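Local coordinates for phosphotriesterase family protein (Listeria monocytogenes serotype 4b str. H7858, PDB 3PNZ) that probably hydrolyses phosphorylated sugar lactones at a two-zinc centre held in a TIM-barrel amidohydrolase fold, at residues 126-131 with 170-175; 121-126 with 163-168; 157-162 with 188-193; 91-96 with 133-138; 71-76 with 141-146. All blocks are in the same frame, centred on the assembly; numbering follows the deposited sequence.

Interaction 1. Residues 126-131 with 170-175; sequences TTTDKL and IRAVAR. With PO4 (phosphate ion), chain M.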
# COMPACT_ATOMS: atom_id res chain seq x y z
N THR A 126 -16.35 -1.07 -19.04
CA THR A 126 -15.62 -2.33 -19.15
C THR A 126 -16.24 -3.34 -18.19
O THR A 126 -16.58 -2.99 -17.06
CB THR A 126 -14.13 -2.12 -18.83
OG1 THR A 126 -13.58 -1.17 -19.76
CG2 THR A 126 -13.36 -3.42 -18.91
N THR A 127 -16.41 -4.58 -18.64
CA THR A 127 -17.05 -5.59 -17.81
C THR A 127 -16.14 -5.94 -16.64
O THR A 127 -14.92 -5.80 -16.74
CB THR A 127 -17.33 -6.89 -18.59
OG1 THR A 127 -16.09 -7.47 -19.00
CG2 THR A 127 -18.19 -6.61 -19.82
N THR A 128 -16.73 -6.42 -15.56
CA THR A 128 -15.96 -6.84 -14.40
C THR A 128 -14.87 -7.84 -14.82
O THR A 128 -13.72 -7.75 -14.38
CB THR A 128 -16.86 -7.44 -13.30
OG1 THR A 128 -17.89 -6.50 -12.95
CG2 THR A 128 -16.06 -7.77 -12.06
N ASP A 129 -15.22 -8.77 -15.70
CA ASP A 129 -14.27 -9.80 -16.10
C ASP A 129 -13.07 -9.22 -16.85
O ASP A 129 -11.94 -9.69 -16.69
CB ASP A 129 -14.96 -10.89 -16.93
CG ASP A 129 -15.89 -11.75 -16.09
OD1 ASP A 129 -15.88 -11.62 -14.84
OD2 ASP A 129 -16.64 -12.57 -16.67
N LYS A 130 -13.32 -8.20 -17.66
CA LYS A 130 -12.24 -7.54 -18.38
C LYS A 130 -11.37 -6.70 -17.44
O LYS A 130 -10.17 -6.57 -17.64
CB LYS A 130 -12.79 -6.68 -19.52
CG LYS A 130 -13.24 -7.50 -20.73
CD LYS A 130 -12.06 -8.22 -21.35
CE LYS A 130 -12.48 -9.14 -22.49
NZ LYS A 130 -11.32 -9.92 -23.01
N LEU A 131 -11.98 -6.13 -16.40
CA LEU A 131 -11.20 -5.44 -15.39
C LEU A 131 -10.31 -6.44 -14.64
O LEU A 131 -9.15 -6.16 -14.35
CB LEU A 131 -12.10 -4.65 -14.43
CG LEU A 131 -12.79 -3.42 -15.05
CD1 LEU A 131 -13.75 -2.77 -14.04
CD2 LEU A 131 -11.77 -2.41 -15.56
N ILE A 170 -13.86 -3.83 -6.54
CA ILE A 170 -13.56 -4.79 -5.47
C ILE A 170 -13.74 -6.21 -5.99
O ILE A 170 -12.89 -7.07 -5.77
CB ILE A 170 -14.45 -4.60 -4.22
CG1 ILE A 170 -14.30 -3.19 -3.65
CG2 ILE A 170 -14.09 -5.67 -3.17
CD1 ILE A 170 -15.14 -2.95 -2.39
N ARG A 171 -14.85 -6.45 -6.68
CA ARG A 171 -15.12 -7.79 -7.20
C ARG A 171 -14.10 -8.17 -8.28
O ARG A 171 -13.65 -9.31 -8.31
CB ARG A 171 -16.57 -7.90 -7.71
CG ARG A 171 -17.60 -7.64 -6.63
CD ARG A 171 -19.03 -7.97 -7.07
NE ARG A 171 -20.00 -7.45 -6.11
CZ ARG A 171 -20.37 -8.07 -5.00
NH1 ARG A 171 -19.85 -9.25 -4.69
NH2 ARG A 171 -21.27 -7.51 -4.19
N ALA A 172 -13.71 -7.22 -9.12
CA ALA A 172 -12.70 -7.48 -10.16
C ALA A 172 -11.38 -7.90 -9.52
O ALA A 172 -10.71 -8.84 -9.97
CB ALA A 172 -12.51 -6.25 -11.03
N VAL A 173 -11.00 -7.20 -8.46
CA VAL A 173 -9.75 -7.49 -7.76
C VAL A 173 -9.80 -8.81 -6.99
O VAL A 173 -8.84 -9.57 -7.00
CB VAL A 173 -9.37 -6.32 -6.82
CG1 VAL A 173 -8.25 -6.72 -5.89
CG2 VAL A 173 -8.99 -5.11 -7.66
N ALA A 174 -10.94 -9.09 -6.35
CA ALA A 174 -11.13 -10.37 -5.67
C ALA A 174 -10.94 -11.51 -6.67
O ALA A 174 -10.26 -12.50 -6.39
CB ALA A 174 -12.50 -10.43 -5.02
N ARG A 175 -11.53 -11.36 -7.84
CA ARG A 175 -11.44 -12.40 -8.85
C ARG A 175 -10.03 -12.50 -9.43
O ARG A 175 -9.58 -13.59 -9.79
CB ARG A 175 -12.52 -12.17 -9.91
CG ARG A 175 -13.91 -12.32 -9.30
CD ARG A 175 -15.01 -11.79 -10.19
NE ARG A 175 -16.25 -11.62 -9.43
CZ ARG A 175 -17.40 -11.23 -9.97
NH1 ARG A 175 -17.49 -10.97 -11.27
NH2 ARG A 175 -18.48 -11.09 -9.19
P PO4 M . -20.70 -6.81 -15.18
O1 PO4 M . -20.42 -8.27 -14.94
O2 PO4 M . -21.07 -6.14 -13.87
O3 PO4 M . -21.84 -6.65 -16.15
O4 PO4 M . -19.47 -6.16 -15.76
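The first turn of helix 128-140 rests against helix 164-180, the backbones closest at Thr128 and Ala172. The tight part is made by the methyl of Thr128 and by CB of Leu131, 3.8 Å from CB of Ala172, a side chain short enough to let the two helices approach. Thr128 places CG2 anti to its backbone N (OG1 at chi1 -55°), so the methyl lies 3.8 Å from Ala172 N. That same CG2 is 3.6 Å from NH1 of Arg175, whose extended chain crosses it at about a right angle. Toward solvent the grip loosens: OD1 of Asp129 and NH1 of Arg175 form a long salt bridge of 4.0 Å, the carboxylate and guanidinium planes 61° apart, while Arg175 NE pairs with Glu204. A phosphate ion, probably from the crystallisation liquor, accepts from Thr128 N through O4 at 2.8 Å. Thr127 OG1 caps the start of helix 128-140, accepting from Lys130 N. Two neighbouring outer helices of the TIM barrel pack here through Thr128, Leu131 and Ala172.

Interaction 2. Residues 121-126 with 163-168; sequences EWIENT and TPLEEK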
# COMPACT_ATOMS: atom_id res chain seq x y z
N GLU A 121 -14.44 6.60 -17.46
CA GLU A 121 -15.03 6.09 -18.69
C GLU A 121 -14.64 4.63 -18.88
O GLU A 121 -15.48 3.79 -19.21
CB GLU A 121 -14.62 6.92 -19.90
CG GLU A 121 -15.35 6.51 -21.17
CD GLU A 121 -14.91 7.28 -22.41
OE1 GLU A 121 -15.76 7.54 -23.28
OE2 GLU A 121 -13.71 7.62 -22.51
N TRP A 122 -13.36 4.34 -18.68
CA TRP A 122 -12.84 2.98 -18.78
C TRP A 122 -13.59 2.02 -17.86
O TRP A 122 -14.12 1.01 -18.30
CB TRP A 122 -11.35 2.97 -18.46
CG TRP A 122 -10.74 1.62 -18.21
CD1 TRP A 122 -10.96 0.47 -18.92
CD2 TRP A 122 -9.80 1.28 -17.19
NE1 TRP A 122 -10.22 -0.56 -18.39
CE2 TRP A 122 -9.49 -0.09 -17.33
CE3 TRP A 122 -9.19 2.01 -16.16
CZ2 TRP A 122 -8.60 -0.74 -16.48
CZ3 TRP A 122 -8.30 1.36 -15.32
CH2 TRP A 122 -8.02 -0.01 -15.48
N ILE A 123 -13.63 2.36 -16.58
CA ILE A 123 -14.19 1.47 -15.58
C ILE A 123 -15.69 1.29 -15.74
O ILE A 123 -16.22 0.19 -15.57
CB ILE A 123 -13.81 1.95 -14.16
CG1 ILE A 123 -12.29 1.85 -13.98
CG2 ILE A 123 -14.56 1.13 -13.11
CD1 ILE A 123 -11.73 2.58 -12.77
N GLU A 124 -16.38 2.36 -16.12
CA GLU A 124 -17.82 2.30 -16.32
C GLU A 124 -18.18 1.40 -17.51
O GLU A 124 -19.16 0.66 -17.47
CB GLU A 124 -18.39 3.71 -16.52
CG GLU A 124 -19.87 3.74 -16.84
CD GLU A 124 -20.72 3.08 -15.77
OE1 GLU A 124 -20.97 3.71 -14.72
OE2 GLU A 124 -21.16 1.92 -15.98
N ASN A 125 -17.37 1.46 -18.57
CA ASN A 125 -17.71 0.78 -19.82
C ASN A 125 -16.99 -0.53 -20.07
O ASN A 125 -17.02 -1.07 -21.18
CB ASN A 125 -17.52 1.75 -20.99
CG ASN A 125 -18.48 2.92 -20.93
OD1 ASN A 125 -19.67 2.77 -21.21
ND2 ASN A 125 -17.97 4.08 -20.54
N THR A 126 -16.35 -1.07 -19.04
CA THR A 126 -15.62 -2.33 -19.15
C THR A 126 -16.24 -3.34 -18.19
O THR A 126 -16.58 -2.99 -17.06
CB THR A 126 -14.13 -2.12 -18.83
OG1 THR A 126 -13.58 -1.17 -19.76
CG2 THR A 126 -13.36 -3.42 -18.91
N THR A 163 -19.32 3.03 -3.53
CA THR A 163 -20.18 3.29 -4.68
C THR A 163 -20.31 2.03 -5.53
O THR A 163 -19.51 1.10 -5.39
CB THR A 163 -19.61 4.41 -5.55
OG1 THR A 163 -18.39 3.98 -6.15
CG2 THR A 163 -19.35 5.67 -4.71
N PRO A 164 -21.32 1.99 -6.41
CA PRO A 164 -21.44 0.87 -7.34
C PRO A 164 -20.17 0.61 -8.14
O PRO A 164 -19.78 -0.55 -8.26
CB PRO A 164 -22.59 1.30 -8.25
CG PRO A 164 -23.48 2.12 -7.34
CD PRO A 164 -22.51 2.88 -6.45
N LEU A 165 -19.51 1.64 -8.65
CA LEU A 165 -18.30 1.42 -9.45
C LEU A 165 -17.16 0.93 -8.57
O LEU A 165 -16.36 0.09 -8.99
CB LEU A 165 -17.88 2.68 -10.20
CG LEU A 165 -18.61 2.98 -11.51
CD1 LEU A 165 -18.05 4.24 -12.15
CD2 LEU A 165 -18.49 1.80 -12.47
N GLU A 166 -17.08 1.46 -7.35
CA GLU A 166 -16.04 1.00 -6.43
C GLU A 166 -16.25 -0.48 -6.15
O GLU A 166 -15.29 -1.26 -6.16
CB GLU A 166 -16.04 1.80 -5.13
CG GLU A 166 -15.38 3.17 -5.27
CD GLU A 166 -15.73 4.13 -4.14
OE1 GLU A 166 -16.53 3.77 -3.25
OE2 GLU A 166 -15.20 5.26 -4.14
N GLU A 167 -17.49 -0.86 -5.89
CA GLU A 167 -17.83 -2.25 -5.62
C GLU A 167 -17.44 -3.16 -6.78
O GLU A 167 -16.93 -4.27 -6.58
CB GLU A 167 -19.33 -2.39 -5.35
CG GLU A 167 -19.78 -3.81 -5.15
CD GLU A 167 -21.27 -3.92 -4.90
OE1 GLU A 167 -21.86 -2.93 -4.43
OE2 GLU A 167 -21.84 -4.99 -5.18
N LYS A 168 -17.71 -2.69 -8.00
CA LYS A 168 -17.29 -3.39 -9.21
C LYS A 168 -15.79 -3.67 -9.19
O LYS A 168 -15.36 -4.80 -9.49
CB LYS A 168 -17.66 -2.56 -10.44
CG LYS A 168 -17.34 -3.21 -11.79
CD LYS A 168 -17.61 -2.19 -12.92
CE LYS A 168 -17.89 -2.87 -14.25
NZ LYS A 168 -18.27 -1.87 -15.28
O HOH W 1 -20.88 -1.03 -14.39
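Three polar bonds gather on one ammonium group. Lys168 leaves its helix with CG anti to the backbone N (chi1 -177°) and stays extended to its tip, long enough to reach the C-terminal end of helix 119-124. There NZ donates to Ile123 O at 2.9 Å, nearly along the C=O axis, and to Thr126 O, a carbonyl of the loop that follows, at 2.7 Å from above the carbonyl plane. Ile123 O, at the helix C-terminus, lacks the usual amide partner, so a lysine suits the place, and its charge should be favoured by the helix dipole. A water 2.9 Å from NZ accepts the third bond and makes a weak one to Glu124 OE2, a bridge between opposite charges.

Beside it lies an apolar patch of similar extent. CD2 of Leu165 is 4.0 Å from CG2 of Ile123, the chains crossing obliquely. The bent Glu124 lies across Leu165 at about a right angle, its polar OE1 in van der Waals contact.

Within the segments, Thr163 and Glu166 form a capping box. Helix 164-180 starts beside the end of helix 119-124, while Leu131 of helix 128-140 packs on Ile123 and Thr126.

Interaction 3. Residues 157-162 with 188-193; sequences TGYNMI and TEAGTM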
# COMPACT_ATOMS: atom_id res chain seq x y z
N THR A 157 -12.02 2.44 -1.55
CA THR A 157 -13.39 2.92 -1.40
C THR A 157 -13.39 4.35 -0.87
O THR A 157 -12.35 4.89 -0.50
CB THR A 157 -14.22 1.99 -0.47
OG1 THR A 157 -13.52 1.80 0.77
CG2 THR A 157 -14.46 0.62 -1.12
N GLY A 158 -14.57 4.98 -0.84
CA GLY A 158 -14.66 6.39 -0.50
C GLY A 158 -14.98 6.69 0.94
O GLY A 158 -15.08 5.78 1.78
N TYR A 159 -15.14 7.97 1.24
CA TYR A 159 -15.39 8.38 2.62
C TYR A 159 -16.81 7.98 3.04
O TYR A 159 -17.79 8.58 2.60
CB TYR A 159 -15.19 9.88 2.80
CG TYR A 159 -15.56 10.32 4.19
CD1 TYR A 159 -14.85 9.86 5.30
CD2 TYR A 159 -16.63 11.19 4.41
CE1 TYR A 159 -15.19 10.26 6.58
CE2 TYR A 159 -16.98 11.58 5.69
CZ TYR A 159 -16.26 11.12 6.77
OH TYR A 159 -16.61 11.49 8.04
N ASN A 160 -16.90 6.99 3.91
CA ASN A 160 -18.18 6.47 4.38
C ASN A 160 -19.09 6.01 3.24
O ASN A 160 -20.32 6.07 3.35
CB ASN A 160 -18.90 7.48 5.29
CG ASN A 160 -18.56 7.28 6.75
OD1 ASN A 160 -17.95 6.27 7.13
ND2 ASN A 160 -18.98 8.22 7.59
N MET A 161 -18.47 5.57 2.14
CA MET A 161 -19.20 5.17 0.93
C MET A 161 -18.52 3.98 0.24
O MET A 161 -17.29 3.92 0.21
CB MET A 161 -19.25 6.34 -0.06
CG MET A 161 -20.07 7.57 0.37
SD MET A 161 -19.94 8.96 -0.78
CE MET A 161 -18.32 9.61 -0.38
N ILE A 162 -19.30 3.05 -0.31
CA ILE A 162 -18.80 2.15 -1.33
C ILE A 162 -19.77 2.33 -2.49
O ILE A 162 -20.92 1.90 -2.42
CB ILE A 162 -18.75 0.68 -0.88
CG1 ILE A 162 -17.80 0.53 0.31
CG2 ILE A 162 -18.28 -0.21 -2.05
CD1 ILE A 162 -17.57 -0.93 0.70
N THR A 188 -8.74 2.53 2.50
CA THR A 188 -9.94 3.05 3.15
C THR A 188 -9.77 4.56 3.25
O THR A 188 -8.68 5.06 3.56
CB THR A 188 -10.20 2.46 4.55
OG1 THR A 188 -9.13 2.79 5.44
CG2 THR A 188 -10.39 0.94 4.49
N GLU A 189 -10.83 5.29 2.95
CA GLU A 189 -10.78 6.74 3.03
C GLU A 189 -11.03 7.15 4.48
O GLU A 189 -12.10 6.87 5.03
CB GLU A 189 -11.83 7.35 2.11
CG GLU A 189 -11.71 8.86 1.98
CD GLU A 189 -10.36 9.30 1.43
OE1 GLU A 189 -9.86 8.67 0.47
OE2 GLU A 189 -9.81 10.29 1.96
N ALA A 190 -10.04 7.78 5.10
CA ALA A 190 -10.13 8.14 6.52
C ALA A 190 -10.43 6.92 7.38
O ALA A 190 -11.07 7.02 8.42
CB ALA A 190 -11.19 9.24 6.73
N GLY A 191 -9.99 5.75 6.94
CA GLY A 191 -10.17 4.55 7.75
C GLY A 191 -11.60 4.05 7.85
O GLY A 191 -11.92 3.27 8.75
N THR A 192 -12.46 4.47 6.92
CA THR A 192 -13.85 4.03 6.92
C THR A 192 -14.12 2.85 5.97
O THR A 192 -13.37 2.60 5.03
CB THR A 192 -14.80 5.18 6.55
OG1 THR A 192 -14.59 5.55 5.18
CG2 THR A 192 -14.56 6.40 7.44
N MET A 193 -15.21 2.14 6.26
CA MET A 193 -15.80 1.14 5.38
C MET A 193 -15.09 -0.21 5.39
O MET A 193 -15.38 -1.07 4.55
CB MET A 193 -15.94 1.66 3.95
CG MET A 193 -16.74 2.97 3.84
SD MET A 193 -18.35 2.91 4.69
CE MET A 193 -19.29 1.90 3.57
O HOH W 2 -13.33 3.85 2.50
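Thr192 holds OG1 in the crowded position between its backbone N and carbonyl carbon (chi1 67°), and Met193 bends at chi2 and chi3 to curl against the turn from Gly158 to Met161. From that position Thr192 OG1 donates to Glu189 O at 2.8 Å, in the carbonyl plane, and accepts from Asn160 N at 3.0 Å in a nearly straight bond (170°). A threonine hydroxyl can do both, so it couples the two loops. Its CG2 packs 4.0 Å from CE1 of Tyr159. Against the type II beta turn Met193 lays SD 3.5 Å from Asn160 C and CE 3.8 Å from CG1 of Ile162; the flexible thioether follows the bend. One water accepts hydrogen bonds from Thr157 OG1, which is also bonded to Gln197, and from Glu189 N, and donates to Gly158 O and Thr192 O. The loops are therefore joined by one direct hydroxyl bond, a four-bonded water and the packing of Met193. The water also holds Glu189 N, while the Glu189 carboxylate, bonded to zinc ligand His187, is consistent with a second-shell position.

Interaction 4. Residues 91-96 with 133-138; sequences GTAGFN and EFVVNE. With PO4 (phosphate ion), chain K.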
# COMPACT_ATOMS: atom_id res chain seq x y z
N GLY A 91 5.46 -4.12 -6.23
CA GLY A 91 4.56 -3.21 -6.93
C GLY A 91 3.11 -3.58 -6.72
O GLY A 91 2.80 -4.67 -6.24
N THR A 92 2.21 -2.67 -7.07
CA THR A 92 0.80 -2.88 -6.80
C THR A 92 -0.06 -2.76 -8.06
O THR A 92 0.00 -1.76 -8.77
CB THR A 92 0.32 -1.85 -5.77
OG1 THR A 92 1.04 -2.05 -4.56
CG2 THR A 92 -1.18 -1.99 -5.52
N ALA A 93 -0.85 -3.79 -8.32
CA ALA A 93 -1.79 -3.79 -9.43
C ALA A 93 -3.16 -3.29 -8.97
O ALA A 93 -3.49 -3.35 -7.78
CB ALA A 93 -1.93 -5.20 -9.99
N GLY A 94 -3.97 -2.78 -9.89
CA GLY A 94 -5.33 -2.44 -9.55
C GLY A 94 -5.59 -0.95 -9.39
O GLY A 94 -5.01 -0.14 -10.10
N PHE A 95 -6.44 -0.61 -8.42
CA PHE A 95 -7.02 0.74 -8.33
C PHE A 95 -6.80 1.35 -6.94
O PHE A 95 -6.74 0.63 -5.95
CB PHE A 95 -8.52 0.65 -8.64
CG PHE A 95 -8.85 -0.22 -9.82
CD1 PHE A 95 -8.94 0.32 -11.09
CD2 PHE A 95 -9.06 -1.58 -9.66
CE1 PHE A 95 -9.24 -0.47 -12.18
CE2 PHE A 95 -9.35 -2.39 -10.75
CZ PHE A 95 -9.44 -1.83 -12.02
N ASN A 96 -6.72 2.68 -6.86
CA ASN A 96 -6.45 3.37 -5.59
C ASN A 96 -7.70 3.96 -4.92
O ASN A 96 -7.94 3.68 -3.74
CB ASN A 96 -5.37 4.45 -5.77
CG ASN A 96 -4.98 5.16 -4.46
OD1 ASN A 96 -4.03 5.94 -4.44
ND2 ASN A 96 -5.72 4.90 -3.39
N GLU A 133 -9.11 -9.18 -15.92
CA GLU A 133 -8.02 -9.51 -16.85
C GLU A 133 -6.89 -8.49 -16.76
O GLU A 133 -5.71 -8.85 -16.77
CB GLU A 133 -8.52 -9.58 -18.29
CG GLU A 133 -9.53 -10.68 -18.55
CD GLU A 133 -9.76 -10.90 -20.04
OE1 GLU A 133 -8.95 -10.39 -20.85
OE2 GLU A 133 -10.74 -11.59 -20.39
N PHE A 134 -7.25 -7.21 -16.70
CA PHE A 134 -6.28 -6.13 -16.59
C PHE A 134 -5.40 -6.29 -15.34
O PHE A 134 -4.17 -6.19 -15.41
CB PHE A 134 -6.98 -4.77 -16.56
CG PHE A 134 -6.12 -3.67 -16.02
CD1 PHE A 134 -5.17 -3.06 -16.81
CD2 PHE A 134 -6.25 -3.26 -14.70
CE1 PHE A 134 -4.36 -2.06 -16.31
CE2 PHE A 134 -5.44 -2.26 -14.18
CZ PHE A 134 -4.50 -1.66 -14.99
N VAL A 135 -6.03 -6.56 -14.20
CA VAL A 135 -5.31 -6.72 -12.95
C VAL A 135 -4.44 -7.97 -12.99
O VAL A 135 -3.28 -7.95 -12.57
CB VAL A 135 -6.27 -6.77 -11.74
CG1 VAL A 135 -5.50 -7.00 -10.44
CG2 VAL A 135 -7.10 -5.49 -11.65
N VAL A 136 -4.99 -9.07 -13.49
CA VAL A 136 -4.23 -10.31 -13.61
C VAL A 136 -2.98 -10.10 -14.47
O VAL A 136 -1.89 -10.58 -14.13
CB VAL A 136 -5.09 -11.44 -14.21
CG1 VAL A 136 -4.22 -12.66 -14.50
CG2 VAL A 136 -6.21 -11.81 -13.25
N ASN A 137 -3.13 -9.38 -15.57
CA ASN A 137 -2.02 -9.14 -16.48
C ASN A 137 -0.91 -8.30 -15.83
O ASN A 137 0.27 -8.51 -16.11
CB ASN A 137 -2.50 -8.49 -17.78
CG ASN A 137 -3.29 -9.47 -18.66
OD1 ASN A 137 -3.18 -10.69 -18.51
ND2 ASN A 137 -4.09 -8.93 -19.57
N GLU A 138 -1.29 -7.38 -14.94
CA GLU A 138 -0.29 -6.59 -14.21
C GLU A 138 0.55 -7.46 -13.28
O GLU A 138 1.74 -7.21 -13.08
CB GLU A 138 -0.96 -5.43 -13.44
CG GLU A 138 -1.54 -4.37 -14.35
CD GLU A 138 -1.80 -3.04 -13.65
OE1 GLU A 138 -2.34 -3.04 -12.52
OE2 GLU A 138 -1.46 -1.99 -14.24
P PO4 K . -3.18 7.40 -1.22
O1 PO4 K . -2.43 7.36 -2.53
O2 PO4 K . -4.52 6.76 -1.41
O3 PO4 K . -2.45 6.65 -0.14
O4 PO4 K . -3.31 8.83 -0.75
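In this TIM-barrel fold, the C-terminal end of strand 88-92 and the loop after it are covered by helix 128-140, and every touching residue is buried. Glu138 sets CG anti to its carbonyl carbon and extends across to the loop. On the way its CB passes 3.6 Å from CB of Ala93; the small alanine suits this close approach. Val135 divides its two methyls: CG1, anti to the backbone N, lies 4.0 Å from CB of Ala93, while CG2 reaches CE2 of Phe95 at 3.9 Å. Phe95 and Val135 cross obliquely, and CZ of Phe95 comes 4.4 Å from CD2 of Phe134, whose ring has CG of Glu138 over one face, toward its rim. Gly94 combines phi 104° with psi -142°, angles at which a CB would be jammed against the carbonyl O of Ala93, so glycine fits. The buried carboxylate of Glu138 is satisfied twice, since OE2 makes a salt bridge to Arg73. Its other oxygen, OE1, accepts from Gly94 N at 3.1 Å, met nearly along the C-O axis with an N-H...O angle of 154°.

Interaction 5. Residues 71-76 with 141-146; sequences YGRRVL and NGLEGT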
# COMPACT_ATOMS: atom_id res chain seq x y z
N TYR A 71 -2.96 6.35 -10.22
CA TYR A 71 -2.11 7.26 -9.45
C TYR A 71 -0.81 7.60 -10.19
O TYR A 71 0.18 7.99 -9.57
CB TYR A 71 -1.84 6.68 -8.05
CG TYR A 71 -1.65 7.75 -7.00
CD1 TYR A 71 -2.73 8.53 -6.58
CD2 TYR A 71 -0.41 7.99 -6.43
CE1 TYR A 71 -2.57 9.52 -5.63
CE2 TYR A 71 -0.25 8.99 -5.47
CZ TYR A 71 -1.34 9.75 -5.07
OH TYR A 71 -1.19 10.73 -4.12
N GLY A 72 -0.82 7.44 -11.52
CA GLY A 72 0.27 7.90 -12.36
C GLY A 72 1.61 7.23 -12.12
O GLY A 72 2.60 7.88 -11.79
N ARG A 73 1.66 5.92 -12.33
CA ARG A 73 2.88 5.17 -12.08
C ARG A 73 4.02 5.64 -12.97
O ARG A 73 3.82 6.06 -14.11
CB ARG A 73 2.65 3.68 -12.31
CG ARG A 73 1.51 3.06 -11.52
CD ARG A 73 1.70 1.55 -11.56
NE ARG A 73 0.64 0.74 -10.98
CZ ARG A 73 -0.30 0.13 -11.70
NH1 ARG A 73 -0.36 0.28 -13.02
NH2 ARG A 73 -1.20 -0.63 -11.09
N ARG A 74 5.23 5.55 -12.42
CA ARG A 74 6.47 5.69 -13.18
C ARG A 74 7.30 4.43 -12.92
O ARG A 74 8.34 4.47 -12.26
CB ARG A 74 7.22 6.95 -12.75
CG ARG A 74 6.51 8.25 -13.14
CD ARG A 74 6.28 8.28 -14.64
NE ARG A 74 5.77 9.55 -15.14
CZ ARG A 74 4.48 9.85 -15.29
NH1 ARG A 74 3.53 8.98 -14.96
NH2 ARG A 74 4.14 11.04 -15.77
N VAL A 75 6.81 3.30 -13.43
CA VAL A 75 7.37 1.99 -13.10
C VAL A 75 8.85 1.86 -13.48
O VAL A 75 9.64 1.30 -12.72
CB VAL A 75 6.56 0.86 -13.75
CG1 VAL A 75 7.18 -0.50 -13.43
CG2 VAL A 75 5.12 0.91 -13.28
N LEU A 76 9.23 2.38 -14.64
CA LEU A 76 10.63 2.27 -15.05
C LEU A 76 11.56 3.03 -14.11
O LEU A 76 12.67 2.58 -13.84
CB LEU A 76 10.82 2.73 -16.50
CG LEU A 76 10.09 1.87 -17.54
CD1 LEU A 76 10.25 2.46 -18.94
CD2 LEU A 76 10.59 0.43 -17.49
N ASN A 141 2.16 -10.62 -16.12
CA ASN A 141 2.96 -10.21 -17.27
C ASN A 141 3.84 -9.00 -16.98
O ASN A 141 5.02 -8.98 -17.32
CB ASN A 141 2.05 -9.92 -18.47
CG ASN A 141 1.27 -11.14 -18.92
OD1 ASN A 141 1.66 -12.27 -18.64
ND2 ASN A 141 0.17 -10.91 -19.62
N GLY A 142 3.25 -7.97 -16.38
CA GLY A 142 3.99 -6.78 -16.02
C GLY A 142 3.12 -5.54 -15.93
O GLY A 142 2.02 -5.49 -16.49
N LEU A 143 3.61 -4.54 -15.21
CA LEU A 143 2.90 -3.27 -15.08
C LEU A 143 3.10 -2.36 -16.29
O LEU A 143 4.22 -2.09 -16.69
CB LEU A 143 3.35 -2.56 -13.80
CG LEU A 143 2.94 -3.19 -12.47
CD1 LEU A 143 3.95 -2.89 -11.37
CD2 LEU A 143 1.53 -2.76 -12.07
N GLU A 144 1.99 -1.89 -16.86
CA GLU A 144 2.02 -0.82 -17.86
C GLU A 144 3.00 -1.02 -19.01
O GLU A 144 3.74 -0.10 -19.36
CB GLU A 144 2.30 0.52 -17.18
CG GLU A 144 1.31 0.81 -16.08
CD GLU A 144 1.36 2.24 -15.58
OE1 GLU A 144 0.55 2.56 -14.69
OE2 GLU A 144 2.19 3.03 -16.07
N GLY A 145 3.00 -2.21 -19.59
CA GLY A 145 3.85 -2.50 -20.73
C GLY A 145 5.31 -2.79 -20.40
O GLY A 145 6.12 -2.99 -21.31
N THR A 146 5.64 -2.83 -19.12
CA THR A 146 7.00 -3.14 -18.69
C THR A 146 7.07 -4.60 -18.24
O THR A 146 6.04 -5.24 -18.07
CB THR A 146 7.45 -2.25 -17.51
OG1 THR A 146 6.87 -2.74 -16.30
CG2 THR A 146 7.04 -0.78 -17.74
O HOH W 3 -0.44 4.88 -14.05
O HOH W 4 4.91 3.49 -15.65
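NH1 of Arg73 donates to OE1 of Glu144 at 3.0 Å, a salt bridge that uses the anti lone pair of the carboxylate, with the guanidinium and carboxylate planes 58° apart. All three nitrogens of the guanidinium have partners: NE donates to Thr67 O and NH2 to Thr92 O. Two waters extend the link. One accepts from Arg73 N and donates to Glu144 OE1 at 2.6 Å; the other joins Val75 N to Glu144 OE2, which also pairs with Lys106. Over the centre of one guanidinium face sits CD2 of Leu143, 3.4 Å from Arg73 CZ, covering the flat group with a methyl. Beyond it, CG2 of Val75 meets CB of Leu143 at 3.9 Å. Farther out, Leu76 and Thr146 slide past each other in opposite directions, Leu76 CD2 to Thr146 CG2 3.8 Å. The type I' turn from Leu143 to Thr146 is closed by Thr146 N to Leu143 O, and Thr146 OG1 gives the same oxygen a second bond, on a lone pair. The contact joins the start of helix 75-85 to the loop leading from helix 128-140 into strand 150-152.

In the fold
Interaction 4 is the buried core contact, interaction 2 lies at the surface, and interactions 1, 3 and 5 are partly buried. Helix 128-140 serves both 1 and 4, and helix 164-180 both 1 and 2; Thr126 is common to 1 and 2. Interactions 2 and 4 meet through aromatic groups, Trp122 touching Phe95 and Phe134. Charge distinguishes the places: the salt bridge in 1 is long and peripheral, whereas Arg73 NH1 of 5 and Glu138 OE2 of 4 form a salt bridge of 2.8 Å in the interior. Interaction 3, joining two loops that follow barrel strands, works through a threonine hydroxyl, a shared water and a packed methionine, and meets interaction 2 at Glu166.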